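Local coordinates for penaeus monodon metallodensovirus major capsid protein (Penaeus monodon metallodensovirus, PDB 6WH7) that forms the icosahedral capsid shell of a shrimp-infecting densovirus, sixty copies of the chain building one particle, at residues L131-D136 with L287-T292. Residues are numbered along the deposited sequence; the frame is centred on the assembly and turned at random.
Sequences LILTSD and LNAQFT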
loop_
_atom_site.group_PDB
_atom_site.type_symbol
_atom_site.label_atom_id
_atom_site.label_comp_id
_atom_site.label_asym_id
_atom_site.label_seq_id
_atom_site.Cartn_x
_atom_site.Cartn_y
_atom_site.Cartn_z
ATOM N N LEU A 131 53.857 -11.404 74.982
ATOM C CA LEU A 131 55.133 -11.960 75.400
ATOM C C LEU A 131 56.113 -10.854 75.735
ATOM O O LEU A 131 56.267 -9.901 74.971
ATOM C CB LEU A 131 55.705 -12.845 74.301
ATOM C CG LEU A 131 57.062 -13.466 74.586
ATOM C CD1 LEU A 131 56.969 -14.425 75.738
ATOM C CD2 LEU A 131 57.581 -14.156 73.381
ATOM N N ILE A 132 56.776 -10.983 76.880
ATOM C CA ILE A 132 57.843 -10.082 77.293
ATOM C C ILE A 132 59.078 -10.922 77.556
ATOM O O ILE A 132 59.070 -11.781 78.442
ATOM C CB ILE A 132 57.474 -9.264 78.538
ATOM C CG1 ILE A 132 56.331 -8.312 78.230
ATOM C CG2 ILE A 132 58.671 -8.483 79.027
ATOM C CD1 ILE A 132 55.757 -7.669 79.450
ATOM N N LEU A 133 60.133 -10.671 76.800
ATOM C CA LEU A 133 61.366 -11.430 76.887
ATOM C C LEU A 133 62.424 -10.621 77.618
ATOM O O LEU A 133 62.537 -9.410 77.421
ATOM C CB LEU A 133 61.853 -11.793 75.491
ATOM C CG LEU A 133 60.937 -12.704 74.689
ATOM C CD1 LEU A 133 61.397 -12.749 73.275
ATOM C CD2 LEU A 133 60.945 -14.090 75.273
ATOM N N THR A 134 63.188 -11.296 78.471
ATOM C CA THR A 134 64.251 -10.664 79.235
ATOM C C THR A 134 65.443 -11.607 79.306
ATOM O O THR A 134 65.314 -12.816 79.120
ATOM C CB THR A 134 63.797 -10.286 80.657
ATOM O OG1 THR A 134 63.394 -11.457 81.365
ATOM C CG2 THR A 134 62.632 -9.311 80.627
ATOM N N SER A 135 66.615 -11.037 79.570
ATOM C CA SER A 135 67.837 -11.799 79.782
ATOM C C SER A 135 68.413 -11.469 81.148
ATOM O O SER A 135 68.297 -10.340 81.623
ATOM C CB SER A 135 68.891 -11.506 78.708
ATOM O OG SER A 135 68.484 -11.965 77.432
ATOM N N ASP A 136 69.033 -12.468 81.777
ATOM C CA ASP A 136 69.617 -12.320 83.103
ATOM C C ASP A 136 71.029 -11.747 83.122
ATOM O O ASP A 136 71.419 -11.174 84.144
ATOM C CB ASP A 136 69.630 -13.661 83.825
ATOM C CG ASP A 136 68.283 -14.049 84.356
ATOM O OD1 ASP A 136 67.427 -13.151 84.489
ATOM O OD2 ASP A 136 68.070 -15.245 84.646
ATOM N N LEU A 287 67.504 -16.729 79.083
ATOM C CA LEU A 287 66.378 -16.013 78.513
ATOM C C LEU A 287 65.157 -16.249 79.377
ATOM O O LEU A 287 64.897 -17.374 79.810
ATOM C CB LEU A 287 66.093 -16.464 77.086
ATOM C CG LEU A 287 67.189 -16.185 76.068
ATOM C CD1 LEU A 287 66.825 -16.790 74.727
ATOM C CD2 LEU A 287 67.413 -14.699 75.946
ATOM N N ASN A 288 64.415 -15.186 79.629
ATOM C CA ASN A 288 63.251 -15.258 80.483
ATOM C C ASN A 288 62.071 -14.721 79.700
ATOM O O ASN A 288 62.234 -13.972 78.738
ATOM C CB ASN A 288 63.465 -14.463 81.760
ATOM C CG ASN A 288 64.726 -14.860 82.469
ATOM O OD1 ASN A 288 64.815 -15.927 83.061
ATOM N ND2 ASN A 288 65.722 -13.992 82.408
ATOM N N ALA A 289 60.879 -15.125 80.098
ATOM C CA ALA A 289 59.696 -14.720 79.370
ATOM C C ALA A 289 58.558 -14.460 80.334
ATOM O O ALA A 289 58.351 -15.218 81.281
ATOM C CB ALA A 289 59.280 -15.779 78.351
ATOM N N GLN A 290 57.847 -13.369 80.100
ATOM C CA GLN A 290 56.529 -13.168 80.666
ATOM C C GLN A 290 55.508 -13.174 79.542
ATOM O O GLN A 290 55.763 -12.663 78.452
ATOM C CB GLN A 290 56.382 -11.840 81.398
ATOM C CG GLN A 290 55.086 -11.821 82.166
ATOM C CD GLN A 290 54.578 -10.458 82.453
ATOM O OE1 GLN A 290 55.126 -9.474 81.981
ATOM N NE2 GLN A 290 53.523 -10.380 83.225
ATOM N N PHE A 291 54.343 -13.731 79.823
ATOM C CA PHE A 291 53.205 -13.605 78.930
ATOM C C PHE A 291 51.946 -13.753 79.764
ATOM O O PHE A 291 52.001 -13.995 80.969
ATOM C CB PHE A 291 53.279 -14.625 77.794
ATOM C CG PHE A 291 53.497 -16.024 78.255
ATOM C CD1 PHE A 291 52.437 -16.841 78.570
ATOM C CD2 PHE A 291 54.772 -16.516 78.388
ATOM C CE1 PHE A 291 52.651 -18.112 78.999
ATOM C CE2 PHE A 291 54.984 -17.781 78.813
ATOM C CZ PHE A 291 53.925 -18.584 79.115
ATOM N N THR A 292 50.808 -13.599 79.110
ATOM C CA THR A 292 49.516 -13.735 79.753
ATOM C C THR A 292 48.915 -15.072 79.355
ATOM O O THR A 292 48.887 -15.415 78.171
ATOM C CB THR A 292 48.589 -12.592 79.351
ATOM O OG1 THR A 292 49.203 -11.350 79.696
ATOM C CG2 THR A 292 47.279 -12.696 80.073
#
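Ile132 and Gln290 form an antiparallel hydrogen-bonded pair. Ile132 N donates to Gln290 O at 2.5 Å, and Gln290 N donates back to Ile132 O. Both donors lie in the plane of the carbonyl they meet. Thr134 and Asn288 repeat the pattern two residues on. Here Thr134 N reaches Asn288 O at 2.9 Å from above the carbonyl plane. At the strand end the Asn288 amide turns to Asp136. Asn288 CG lies anti to its carbonyl carbon (chi1 -53°), and from there ND2 makes a weak hydrogen bond to Asp136 OD1, 2.8 Å long but bent to 126° at the hydrogen. Amide and carboxylate planes are 42° apart. The stronger partner of Asp136 is Arg73, which forms a salt bridge to the same OD1 and would help balance the buried charge.

The Ile132 and Gln290 side chains run side by side, pointing the same way, with Ile132 CD1 beside Gln290 OE1. On the other face, Ala289 CB touches two leucine methyls that lie next to each other, Leu131 CD1 at 3.7 Å and Leu133 CD2 at 3.9 Å. Leu131 CD1 also meets Phe291 CD2 at 4.0 Å, obliquely to the ring. Further along this face Leu287 CD2 lies near Ser135 OG, which bonds to Asn152.

Strand 287-302 lies between strands 118-135 and 59-75 in an antiparallel sheet, consistent with the jelly-roll core of parvovirus capsid proteins. Met157 of strand 157-162 packs on Leu131, Leu133, Ala289 and Phe291. Tyr156 and Ile278 of a neighbouring subunit pack on Ile132 and Gln290 respectively.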